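Long-range contacts in pertussis toxin-like subunit ArtA (Escherichia coli, PDB 4Z9D), which binds NAD and, as the catalytic A subunit of a pertussis-like AB5 toxin, probably transfers ADP-ribose to trimeric G proteins: residues Arg24-Asn29 against Gly44-Ala49; Phe28-Gln33 against Val167-Val172; Ser48-Thr53 against Val120-Ile125. The protein carries 2 engineered substitutions. All blocks are in the same frame, centred on the assembly; numbering follows the deposited sequence.

Contacts 1 and 3 illustrate how loops and a short sheet contribute to an NAD pocket, while contact 2 joins the C-terminal tail to the loop behind it. Contacts 1 and 3 share Ser48 and Ala49, lie about 9 Å apart between centres, and both touch the dinucleotide: contact 1 at its adenine and phosphate, contact 3 at its nicotinamide and the adjoining ribose. The salt bridge from Arg24 NH2 to Glu123 OE2, at 3.0 Å, ties them further. Contacts 1 and 2 share Phe28 and Asn29, so 28-33 continues the chain where 24-29 ends. Contact 2 lies about 11 Å from each of the others, centre to centre. Arg30 CG on Ala49 CB, 3.5 Å apart, joins it to both.

Contact 1: Arg24-Asn29 against Gly44-Ala49; sequences RSHGFN and GSRDSA. With NAD (nicotinamide-adenine-dinucleotide), chain F.
The His26 ring is placed between Arg46 CA and adenine N7A of NAD, one on each face; N7A lies 3.3 Å above the ring plane, offset toward the rim. The ring edge does the polar work. His26 NE2 donates in plane to phosphate oxygen O2A of NAD at 2.7 Å, with a nearly straight angle of 169°. At the root of the side chain, His26 CB rests 3.3 Å from Arg46 O. At the far end of the contact, Asn29 CG, anti to the backbone N (chi1 177°), sets the amide beside Asp47, with amide and carboxylate planes 84° apart. Asn29 ND2 makes only a weak bond to Asp47 OD1, at 3.3 Å; its stronger partner is Gln34 OE1. The backbones form a single beta bridge between Asn29 and Ser48. Asp47 O receives Asn29 N, Ala49 N bonds back to Asn29 O, and Gly27 N reaches Ser48 O at 2.9 Å. Ser25 OG donates in plane to a lone pair of Gly27 O, an internal bond of the loop that carries His26. Backbone bonds thus fix the loop around His26, whose NE2-H binds the phosphate and may help to offset its negative charge, while adenine N7A lies over the ring face.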
loop_
_atom_site.group_PDB
_atom_site.type_symbol
_atom_site.label_atom_id
_atom_site.label_comp_id
_atom_site.label_asym_id
_atom_site.label_seq_id
_atom_site.Cartn_x
_atom_site.Cartn_y
_atom_site.Cartn_z
ATOM N N ARG A 24 5.243 9.138 -2.014
ATOM C CA ARG A 24 4.461 9.944 -2.948
ATOM C C ARG A 24 4.000 9.080 -4.119
ATOM O O ARG A 24 4.739 8.211 -4.588
ATOM C CB ARG A 24 5.273 11.156 -3.445
ATOM C CG ARG A 24 4.536 12.009 -4.480
ATOM C CD ARG A 24 5.116 13.432 -4.609
ATOM N NE ARG A 24 5.029 14.205 -3.370
ATOM C CZ ARG A 24 3.949 14.860 -2.942
ATOM N NH1 ARG A 24 4.005 15.530 -1.801
ATOM N NH2 ARG A 24 2.813 14.837 -3.628
ATOM N N SER A 25 2.775 9.309 -4.589
ATOM C CA SER A 25 2.231 8.503 -5.680
ATOM C C SER A 25 2.986 8.793 -6.969
ATOM O O SER A 25 3.694 9.794 -7.062
ATOM C CB SER A 25 0.750 8.794 -5.897
ATOM O OG SER A 25 0.551 10.165 -6.212
ATOM N N HIS A 26 2.831 7.917 -7.955
ATOM C CA HIS A 26 3.438 8.134 -9.272
ATOM C C HIS A 26 2.863 9.367 -9.967
ATOM O O HIS A 26 3.586 10.147 -10.596
ATOM C CB HIS A 26 3.228 6.919 -10.175
ATOM C CG HIS A 26 3.992 5.709 -9.750
ATOM N ND1 HIS A 26 5.345 5.568 -9.979
ATOM C CD2 HIS A 26 3.591 4.567 -9.138
ATOM C CE1 HIS A 26 5.745 4.400 -9.507
ATOM N NE2 HIS A 26 4.705 3.774 -8.995
ATOM N N GLY A 27 1.553 9.543 -9.860
ATOM C CA GLY A 27 0.906 10.640 -10.550
ATOM C C GLY A 27 -0.425 11.030 -9.965
ATOM O O GLY A 27 -0.585 11.056 -8.745
ATOM N N PHE A 28 -1.388 11.319 -10.841
ATOM C CA PHE A 28 -2.684 11.833 -10.392
ATOM C C PHE A 28 -3.854 11.073 -11.000
ATOM O O PHE A 28 -4.991 11.524 -10.928
ATOM C CB PHE A 28 -2.799 13.324 -10.738
ATOM C CG PHE A 28 -1.757 14.170 -10.070
ATOM C CD1 PHE A 28 -1.955 14.658 -8.787
ATOM C CD2 PHE A 28 -0.561 14.450 -10.715
ATOM C CE1 PHE A 28 -0.984 15.429 -8.164
ATOM C CE2 PHE A 28 0.414 15.212 -10.107
ATOM C CZ PHE A 28 0.211 15.707 -8.833
ATOM N N ASN A 29 -3.572 9.914 -11.590
ATOM C CA ASN A 29 -4.590 9.068 -12.224
ATOM C C ASN A 29 -5.461 8.345 -11.205
ATOM O O ASN A 29 -5.016 7.373 -10.586
ATOM C CB ASN A 29 -3.906 8.039 -13.148
ATOM C CG ASN A 29 -4.886 7.068 -13.809
ATOM O OD1 ASN A 29 -6.104 7.144 -13.620
ATOM N ND2 ASN A 29 -4.341 6.133 -14.589
ATOM N N GLY A 44 3.508 -0.481 -15.043
ATOM C CA GLY A 44 2.542 -0.034 -16.034
ATOM C C GLY A 44 2.731 1.404 -16.480
ATOM O O GLY A 44 3.843 1.806 -16.813
ATOM N N SER A 45 1.650 2.184 -16.475
ATOM C CA SER A 45 1.706 3.576 -16.936
ATOM C C SER A 45 2.376 4.516 -15.936
ATOM O O SER A 45 2.654 5.665 -16.259
ATOM C CB SER A 45 0.302 4.088 -17.265
ATOM O OG SER A 45 -0.546 4.037 -16.134
ATOM N N ARG A 46 2.623 4.027 -14.721
ATOM C CA ARG A 46 3.364 4.781 -13.708
ATOM C C ARG A 46 2.796 6.182 -13.487
ATOM O O ARG A 46 3.530 7.180 -13.494
ATOM C CB ARG A 46 4.835 4.883 -14.113
ATOM C CG ARG A 46 5.443 3.528 -14.427
ATOM C CD ARG A 46 6.908 3.624 -14.797
ATOM N NE ARG A 46 7.646 2.460 -14.314
ATOM C CZ ARG A 46 8.339 2.412 -13.180
ATOM N NH1 ARG A 46 8.394 3.467 -12.379
ATOM N NH2 ARG A 46 8.969 1.292 -12.844
ATOM N N ASP A 47 1.486 6.260 -13.311
ATOM C CA ASP A 47 0.853 7.542 -13.013
ATOM C C ASP A 47 -0.258 7.434 -11.978
ATOM O O ASP A 47 -1.036 8.364 -11.812
ATOM C CB ASP A 47 0.308 8.189 -14.295
ATOM C CG ASP A 47 -0.708 7.322 -15.004
ATOM O OD1 ASP A 47 -1.016 6.220 -14.508
ATOM O OD2 ASP A 47 -1.242 7.769 -16.048
ATOM N N SER A 48 -0.332 6.298 -11.289
ATOM C CA SER A 48 -1.358 6.084 -10.263
ATOM C C SER A 48 -1.432 7.220 -9.243
ATOM O O SER A 48 -0.403 7.740 -8.796
ATOM C CB SER A 48 -1.108 4.772 -9.530
ATOM O OG SER A 48 -2.077 4.600 -8.507
ATOM N N ALA A 49 -2.655 7.597 -8.879
ATOM C CA ALA A 49 -2.869 8.613 -7.857
ATOM C C ALA A 49 -2.664 8.042 -6.468
ATOM O O ALA A 49 -2.589 8.777 -5.488
ATOM C CB ALA A 49 -4.260 9.188 -7.963
HETATM P PA NAD F . 4.448 0.871 -6.731
HETATM O O1A NAD F . 3.817 1.846 -5.804
HETATM O O2A NAD F . 4.652 1.242 -8.155
HETATM O O5B NAD F . 5.863 0.426 -6.057
HETATM C C5B NAD F . 6.823 -0.439 -6.686
HETATM C C4B NAD F . 8.203 0.244 -6.581
HETATM O O4B NAD F . 8.236 1.450 -7.402
HETATM C C3B NAD F . 8.405 0.753 -5.186
HETATM O O3B NAD F . 8.817 -0.370 -4.349
HETATM C C2B NAD F . 9.551 1.692 -5.436
HETATM O O2B NAD F . 10.665 0.919 -5.851
HETATM C C1B NAD F . 9.031 2.434 -6.677
HETATM N N9A NAD F . 8.076 3.583 -6.488
HETATM C C8A NAD F . 6.797 3.659 -6.124
HETATM N N7A NAD F . 6.433 4.943 -6.165
HETATM C C5A NAD F . 7.479 5.666 -6.574
HETATM C C6A NAD F . 7.647 6.984 -6.787
HETATM N N6A NAD F . 6.594 7.766 -6.561
HETATM N N1A NAD F . 8.815 7.502 -7.202
HETATM C C2A NAD F . 9.880 6.632 -7.425
HETATM N N3A NAD F . 9.686 5.263 -7.196
HETATM C C4A NAD F . 8.491 4.814 -6.778
HETATM O O3 NAD F . 3.619 -0.473 -6.716
HETATM P PN NAD F . 3.108 -1.197 -5.353
HETATM O O1N NAD F . 2.722 -0.184 -4.331
HETATM O O2N NAD F . 4.045 -2.289 -5.013
HETATM O O5D NAD F . 1.752 -1.808 -5.917
HETATM C C5D NAD F . 1.721 -2.666 -7.066
HETATM C C4D NAD F . 0.503 -3.591 -6.981
HETATM O O4D NAD F . 0.593 -4.207 -5.650
HETATM C C3D NAD F . -0.819 -2.800 -7.022
HETATM O O3D NAD F . -1.879 -3.612 -7.539
HETATM C C2D NAD F . -1.036 -2.599 -5.536
HETATM O O2D NAD F . -2.415 -2.279 -5.247
HETATM C C1D NAD F . -0.641 -3.951 -4.955
HETATM N N1N NAD F . -0.427 -3.820 -3.469
HETATM C C2N NAD F . 0.838 -3.436 -2.958
HETATM C C3N NAD F . 1.067 -3.262 -1.593
HETATM C C7N NAD F . 2.333 -2.896 -1.097
HETATM O O7N NAD F . 2.547 -3.023 0.227
HETATM N N7N NAD F . 3.268 -2.493 -1.962
HETATM C C4N NAD F . 0.006 -3.472 -0.715
HETATM C C5N NAD F . -1.245 -3.855 -1.199
HETATM C C6N NAD F . -1.479 -4.020 -2.560
HETATM O O HOH W 1 -2.231 11.671 -6.462
#

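Contact 2: Phe28-Gln33 against Val167-Val172; sequences FNRNLQ and VIPQLV
Arg30 reaches across to the C-terminal tail with two hydrogen bonds, one from its backbone and one from its tip. Its carbonyl O accepts Val172 N at 3.1 Å, an almost perfectly straight bond although the donor stands above the carbonyl plane. The side chain is extended from CG to NE. Arg30 NH2 bonds to Pro169 O at 2.9 Å; the oxygen is tilted 23° from the guanidinium plane. Gln170 runs alongside, pointing the same way, and sets OE1 3.5 Å above a guanidinium face without a hydrogen bond. A water joins Leu32 N to Val172 O. These bonds hold the tail against the start of helix 32-37, where two side-chain motifs shape the chain: Asn29 OD1 accepts Asn31 N in an Asx turn, its ND2 bonding to Gln34 OE1, and Asn31, at the N-cap, directs OD1 to Gln34 N. Among apolar contacts, Leu32 and Ile168 cross at about a right angle, their CD1 methyls 4.1 Å apart, and Leu171 CD2 approaches Leu32 CB. Other methyls meet backbone polar atoms: Leu171 CD2 lies 3.6 Å from Arg30 O, and Val172 CG2 3.8 Å from Asn31 N. Leu32 and Leu171 both touch Ser94 of helix 92-100, and Leu32 and Ile168 both lie on Phe50.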
loop_
_atom_site.group_PDB
_atom_site.type_symbol
_atom_site.label_atom_id
_atom_site.label_comp_id
_atom_site.label_asym_id
_atom_site.label_seq_id
_atom_site.Cartn_x
_atom_site.Cartn_y
_atom_site.Cartn_z
ATOM N N PHE A 28 -1.388 11.319 -10.841
ATOM C CA PHE A 28 -2.684 11.833 -10.392
ATOM C C PHE A 28 -3.854 11.073 -11.000
ATOM O O PHE A 28 -4.991 11.524 -10.928
ATOM C CB PHE A 28 -2.799 13.324 -10.738
ATOM C CG PHE A 28 -1.757 14.170 -10.070
ATOM C CD1 PHE A 28 -1.955 14.658 -8.787
ATOM C CD2 PHE A 28 -0.561 14.450 -10.715
ATOM C CE1 PHE A 28 -0.984 15.429 -8.164
ATOM C CE2 PHE A 28 0.414 15.212 -10.107
ATOM C CZ PHE A 28 0.211 15.707 -8.833
ATOM N N ASN A 29 -3.572 9.914 -11.590
ATOM C CA ASN A 29 -4.590 9.068 -12.224
ATOM C C ASN A 29 -5.461 8.345 -11.205
ATOM O O ASN A 29 -5.016 7.373 -10.586
ATOM C CB ASN A 29 -3.906 8.039 -13.148
ATOM C CG ASN A 29 -4.886 7.068 -13.809
ATOM O OD1 ASN A 29 -6.104 7.144 -13.620
ATOM N ND2 ASN A 29 -4.341 6.133 -14.589
ATOM N N ARG A 30 -6.708 8.786 -11.060
ATOM C CA ARG A 30 -7.617 8.173 -10.079
ATOM C C ARG A 30 -8.526 7.076 -10.648
ATOM O O ARG A 30 -9.647 6.888 -10.178
ATOM C CB ARG A 30 -8.465 9.266 -9.399
ATOM C CG ARG A 30 -7.677 10.045 -8.354
ATOM C CD ARG A 30 -8.466 11.172 -7.686
ATOM N NE ARG A 30 -7.580 11.959 -6.835
ATOM C CZ ARG A 30 -7.782 12.196 -5.542
ATOM N NH1 ARG A 30 -6.895 12.915 -4.872
ATOM N NH2 ARG A 30 -8.862 11.734 -4.925
ATOM N N ASN A 31 -8.043 6.337 -11.648
ATOM C CA ASN A 31 -8.735 5.128 -12.095
ATOM C C ASN A 31 -8.392 4.004 -11.136
ATOM O O ASN A 31 -7.307 3.416 -11.232
ATOM C CB ASN A 31 -8.335 4.755 -13.531
ATOM C CG ASN A 31 -9.144 3.580 -14.087
ATOM O OD1 ASN A 31 -9.421 2.606 -13.386
ATOM N ND2 ASN A 31 -9.544 3.684 -15.351
ATOM N N LEU A 32 -9.303 3.721 -10.206
ATOM C CA LEU A 32 -9.024 2.760 -9.139
ATOM C C LEU A 32 -8.822 1.340 -9.670
ATOM O O LEU A 32 -7.948 0.624 -9.200
ATOM C CB LEU A 32 -10.152 2.774 -8.089
ATOM C CG LEU A 32 -9.959 1.933 -6.818
ATOM C CD1 LEU A 32 -8.765 2.417 -6.013
ATOM C CD2 LEU A 32 -11.209 1.953 -5.951
ATOM N N GLN A 33 -9.618 0.925 -10.651
ATOM C CA GLN A 33 -9.469 -0.432 -11.174
ATOM C C GLN A 33 -8.097 -0.639 -11.813
ATOM O O GLN A 33 -7.492 -1.695 -11.673
ATOM C CB GLN A 33 -10.576 -0.766 -12.165
ATOM C CG GLN A 33 -10.688 -2.271 -12.382
ATOM C CD GLN A 33 -12.057 -2.698 -12.866
ATOM O OE1 GLN A 33 -12.269 -3.856 -13.246
ATOM N NE2 GLN A 33 -12.994 -1.764 -12.864
ATOM N N VAL A 167 -16.246 7.238 0.086
ATOM C CA VAL A 167 -15.815 7.025 -1.291
ATOM C C VAL A 167 -14.654 7.946 -1.637
ATOM O O VAL A 167 -14.618 9.094 -1.212
ATOM C CB VAL A 167 -16.986 7.256 -2.272
ATOM C CG1 VAL A 167 -16.536 7.095 -3.751
ATOM C CG2 VAL A 167 -18.136 6.305 -1.933
ATOM N N ILE A 168 -13.685 7.431 -2.381
ATOM C CA ILE A 168 -12.600 8.273 -2.888
ATOM C C ILE A 168 -13.134 9.352 -3.839
ATOM O O ILE A 168 -13.819 9.042 -4.813
ATOM C CB ILE A 168 -11.559 7.437 -3.623
ATOM C CG1 ILE A 168 -10.947 6.386 -2.692
ATOM C CG2 ILE A 168 -10.504 8.330 -4.258
ATOM C CD1 ILE A 168 -10.183 5.311 -3.461
ATOM N N PRO A 169 -12.835 10.628 -3.549
ATOM C CA PRO A 169 -13.326 11.714 -4.402
ATOM C C PRO A 169 -12.617 11.750 -5.748
ATOM O O PRO A 169 -11.511 11.218 -5.880
ATOM C CB PRO A 169 -13.032 12.984 -3.590
ATOM C CG PRO A 169 -12.129 12.582 -2.505
ATOM C CD PRO A 169 -12.249 11.115 -2.290
ATOM N N GLN A 170 -13.273 12.352 -6.729
ATOM C CA GLN A 170 -12.687 12.583 -8.045
ATOM C C GLN A 170 -12.226 11.290 -8.726
ATOM O O GLN A 170 -11.224 11.285 -9.451
ATOM C CB GLN A 170 -11.510 13.574 -7.939
ATOM C CG GLN A 170 -11.907 14.977 -7.443
ATOM C CD GLN A 170 -11.543 15.249 -5.988
ATOM O OE1 GLN A 170 -10.537 14.743 -5.481
ATOM N NE2 GLN A 170 -12.364 16.058 -5.305
ATOM N N LEU A 171 -12.954 10.197 -8.507
ATOM C CA LEU A 171 -12.634 8.940 -9.187
ATOM C C LEU A 171 -12.830 9.055 -10.703
ATOM O O LEU A 171 -13.732 9.752 -11.170
ATOM C CB LEU A 171 -13.479 7.782 -8.646
ATOM C CG LEU A 171 -13.111 7.193 -7.279
ATOM C CD1 LEU A 171 -14.198 6.247 -6.799
ATOM C CD2 LEU A 171 -11.785 6.445 -7.371
ATOM N N VAL A 172 -12.007 8.339 -11.464
ATOM C CA VAL A 172 -12.232 8.221 -12.902
ATOM C C VAL A 172 -13.216 7.082 -13.173
ATOM O O VAL A 172 -13.022 5.965 -12.720
ATOM C CB VAL A 172 -10.929 7.965 -13.666
ATOM C CG1 VAL A 172 -11.217 7.860 -15.159
ATOM C CG2 VAL A 172 -9.943 9.082 -13.408
HETATM O O HOH W 2 -11.985 4.273 -10.789
#

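Contact 3: Ser48-Thr53 against Val120-Ile125; sequences SAFIAT and VAVEHI. With NAD (nicotinamide-adenine-dinucleotide), chain F.
Ile51 packs against Ala121 and Ile125, and its branches can be traced outward. Ile51 CB lies 4.3 Å from Ala121 CB, its partner in an antiparallel hydrogen-bonded pair. With CG1 anti to the carbonyl carbon (chi1 -56°), that atom passes near Ala121 O, while the other branch, Ile51 CG2, meets Ile125 CD1 at 3.9 Å. The chain extends to Ile51 CD1, which ends by the residues beyond the strand, 3.6 Å from Glu123 O and close to His124 N and Ile125 CG1. The side chains of Ile51 and Ile125 cross, both also packing on Phe23.

The segments 50-53 and 120-122 run antiparallel at 153°, in a small sheet completed by strand 88-90. Ile51 N gives a 2.8 Å bond to Ala121 O, Ala121 N answers to Ile51 O, and Glu123 N continues the pattern to Ala49 O. On the other face lie Phe50, Ala52, Val120 and Val122. Phe50 CD1 touches Val120 CG2 and Val122 CG1, each at 3.9 Å, the latter methyl at the ring edge; Ala49 CB stands over the ring centre, and His35 meets the ring edge-to-face. Ser48 OG accepts Phe50 N, an ST turn that leads into the strand, and also hydrogen-bonds to His35 ND1.

Ala52, on this same face, brings CB within 3.6 Å of NAD C2N, and Thr53 O approaches the nicotinamide ring too. The nicotinamide end of NAD thus meets a methyl and a carbonyl placed by the strand pairing at Ile51, with Ala52 O bonded to Arg9 NH1.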
loop_
_atom_site.group_PDB
_atom_site.type_symbol
_atom_site.label_atom_id
_atom_site.label_comp_id
_atom_site.label_asym_id
_atom_site.label_seq_id
_atom_site.Cartn_x
_atom_site.Cartn_y
_atom_site.Cartn_z
ATOM N N SER A 48 -0.332 6.298 -11.289
ATOM C CA SER A 48 -1.358 6.084 -10.263
ATOM C C SER A 48 -1.432 7.220 -9.243
ATOM O O SER A 48 -0.403 7.740 -8.796
ATOM C CB SER A 48 -1.108 4.772 -9.530
ATOM O OG SER A 48 -2.077 4.600 -8.507
ATOM N N ALA A 49 -2.655 7.597 -8.879
ATOM C CA ALA A 49 -2.869 8.613 -7.857
ATOM C C ALA A 49 -2.664 8.042 -6.468
ATOM O O ALA A 49 -2.589 8.777 -5.488
ATOM C CB ALA A 49 -4.260 9.188 -7.963
ATOM N N PHE A 50 -2.609 6.728 -6.389
ATOM C CA PHE A 50 -2.742 6.053 -5.109
ATOM C C PHE A 50 -1.442 5.394 -4.646
ATOM O O PHE A 50 -0.626 4.949 -5.462
ATOM C CB PHE A 50 -3.853 4.999 -5.197
ATOM C CG PHE A 50 -5.153 5.519 -5.749
ATOM C CD1 PHE A 50 -5.958 6.355 -4.987
ATOM C CD2 PHE A 50 -5.576 5.174 -7.029
ATOM C CE1 PHE A 50 -7.166 6.836 -5.484
ATOM C CE2 PHE A 50 -6.785 5.644 -7.540
ATOM C CZ PHE A 50 -7.585 6.488 -6.760
ATOM N N ILE A 51 -1.282 5.301 -3.330
ATOM C CA ILE A 51 -0.161 4.581 -2.716
ATOM C C ILE A 51 -0.736 3.372 -1.990
ATOM O O ILE A 51 -1.524 3.522 -1.066
ATOM C CB ILE A 51 0.616 5.469 -1.730
ATOM C CG1 ILE A 51 1.109 6.746 -2.428
ATOM C CG2 ILE A 51 1.773 4.703 -1.092
ATOM C CD1 ILE A 51 1.459 7.885 -1.466
ATOM N N ALA A 52 -0.363 2.172 -2.426
ATOM C CA ALA A 52 -0.971 0.950 -1.907
ATOM C C ALA A 52 -0.456 0.593 -0.522
ATOM O O ALA A 52 0.741 0.683 -0.251
ATOM C CB ALA A 52 -0.710 -0.208 -2.856
ATOM N N THR A 53 -1.366 0.168 0.349
ATOM C CA THR A 53 -1.009 -0.359 1.673
ATOM C C THR A 53 -1.923 -1.537 1.994
ATOM O O THR A 53 -2.879 -1.796 1.262
ATOM C CB THR A 53 -1.152 0.700 2.800
ATOM O OG1 THR A 53 -2.544 0.959 3.039
ATOM C CG2 THR A 53 -0.457 2.011 2.448
ATOM N N VAL A 120 -5.880 2.392 0.231
ATOM C CA VAL A 120 -5.002 3.254 -0.552
ATOM C C VAL A 120 -4.897 4.627 0.085
ATOM O O VAL A 120 -5.873 5.132 0.630
ATOM C CB VAL A 120 -5.479 3.417 -2.014
ATOM C CG1 VAL A 120 -5.461 2.063 -2.733
ATOM C CG2 VAL A 120 -6.873 4.003 -2.067
ATOM N N ALA A 121 -3.713 5.230 -0.004
ATOM C CA ALA A 121 -3.537 6.624 0.390
ATOM C C ALA A 121 -3.511 7.442 -0.868
ATOM O O ALA A 121 -2.972 7.016 -1.892
ATOM C CB ALA A 121 -2.265 6.815 1.173
ATOM N N VAL A 122 -4.074 8.635 -0.804
ATOM C CA VAL A 122 -4.075 9.475 -1.989
ATOM C C VAL A 122 -2.911 10.474 -1.966
ATOM O O VAL A 122 -2.708 11.205 -0.993
ATOM C CB VAL A 122 -5.433 10.202 -2.155
ATOM C CG1 VAL A 122 -6.544 9.185 -2.395
ATOM C CG2 VAL A 122 -5.757 11.081 -0.941
ATOM N N GLU A 123 -2.158 10.486 -3.065
ATOM C CA GLU A 123 -1.069 11.442 -3.336
ATOM C C GLU A 123 0.191 11.287 -2.467
ATOM O O GLU A 123 1.293 11.139 -2.999
ATOM C CB GLU A 123 -1.565 12.899 -3.233
ATOM C CG GLU A 123 -0.585 13.876 -3.907
ATOM C CD GLU A 123 -0.861 15.362 -3.637
ATOM O OE1 GLU A 123 -2.041 15.778 -3.574
ATOM O OE2 GLU A 123 0.126 16.110 -3.471
ATOM N N HIS A 124 0.054 11.333 -1.148
ATOM C CA HIS A 124 1.243 11.484 -0.301
ATOM C C HIS A 124 1.006 11.017 1.121
ATOM O O HIS A 124 0.059 11.447 1.760
ATOM C CB HIS A 124 1.691 12.963 -0.286
ATOM C CG HIS A 124 2.852 13.248 0.616
ATOM N ND1 HIS A 124 4.059 12.582 0.516
ATOM C CD2 HIS A 124 2.996 14.119 1.644
ATOM C CE1 HIS A 124 4.887 13.032 1.442
ATOM N NE2 HIS A 124 4.270 13.959 2.142
ATOM N N ILE A 125 1.883 10.149 1.604
ATOM C CA ILE A 125 1.968 9.815 3.023
ATOM C C ILE A 125 3.186 10.497 3.627
ATOM O O ILE A 125 4.303 10.176 3.262
ATOM C CB ILE A 125 2.105 8.291 3.233
ATOM C CG1 ILE A 125 0.924 7.552 2.599
ATOM C CG2 ILE A 125 2.259 7.943 4.731
ATOM C CD1 ILE A 125 1.167 6.029 2.482
HETATM P PA NAD F . 4.448 0.871 -6.731
HETATM O O1A NAD F . 3.817 1.846 -5.804
HETATM O O2A NAD F . 4.652 1.242 -8.155
HETATM O O5B NAD F . 5.863 0.426 -6.057
HETATM C C5B NAD F . 6.823 -0.439 -6.686
HETATM C C4B NAD F . 8.203 0.244 -6.581
HETATM O O4B NAD F . 8.236 1.450 -7.402
HETATM C C3B NAD F . 8.405 0.753 -5.186
HETATM O O3B NAD F . 8.817 -0.370 -4.349
HETATM C C2B NAD F . 9.551 1.692 -5.436
HETATM O O2B NAD F . 10.665 0.919 -5.851
HETATM C C1B NAD F . 9.031 2.434 -6.677
HETATM N N9A NAD F . 8.076 3.583 -6.488
HETATM C C8A NAD F . 6.797 3.659 -6.124
HETATM N N7A NAD F . 6.433 4.943 -6.165
HETATM C C5A NAD F . 7.479 5.666 -6.574
HETATM C C6A NAD F . 7.647 6.984 -6.787
HETATM N N6A NAD F . 6.594 7.766 -6.561
HETATM N N1A NAD F . 8.815 7.502 -7.202
HETATM C C2A NAD F . 9.880 6.632 -7.425
HETATM N N3A NAD F . 9.686 5.263 -7.196
HETATM C C4A NAD F . 8.491 4.814 -6.778
HETATM O O3 NAD F . 3.619 -0.473 -6.716
HETATM P PN NAD F . 3.108 -1.197 -5.353
HETATM O O1N NAD F . 2.722 -0.184 -4.331
HETATM O O2N NAD F . 4.045 -2.289 -5.013
HETATM O O5D NAD F . 1.752 -1.808 -5.917
HETATM C C5D NAD F . 1.721 -2.666 -7.066
HETATM C C4D NAD F . 0.503 -3.591 -6.981
HETATM O O4D NAD F . 0.593 -4.207 -5.650
HETATM C C3D NAD F . -0.819 -2.800 -7.022
HETATM O O3D NAD F . -1.879 -3.612 -7.539
HETATM C C2D NAD F . -1.036 -2.599 -5.536
HETATM O O2D NAD F . -2.415 -2.279 -5.247
HETATM C C1D NAD F . -0.641 -3.951 -4.955
HETATM N N1N NAD F . -0.427 -3.820 -3.469
HETATM C C2N NAD F . 0.838 -3.436 -2.958
HETATM C C3N NAD F . 1.067 -3.262 -1.593
HETATM C C7N NAD F . 2.333 -2.896 -1.097
HETATM O O7N NAD F . 2.547 -3.023 0.227
HETATM N N7N NAD F . 3.268 -2.493 -1.962
HETATM C C4N NAD F . 0.006 -3.472 -0.715
HETATM C C5N NAD F . -1.245 -3.855 -1.199
HETATM C C6N NAD F . -1.479 -4.020 -2.560
#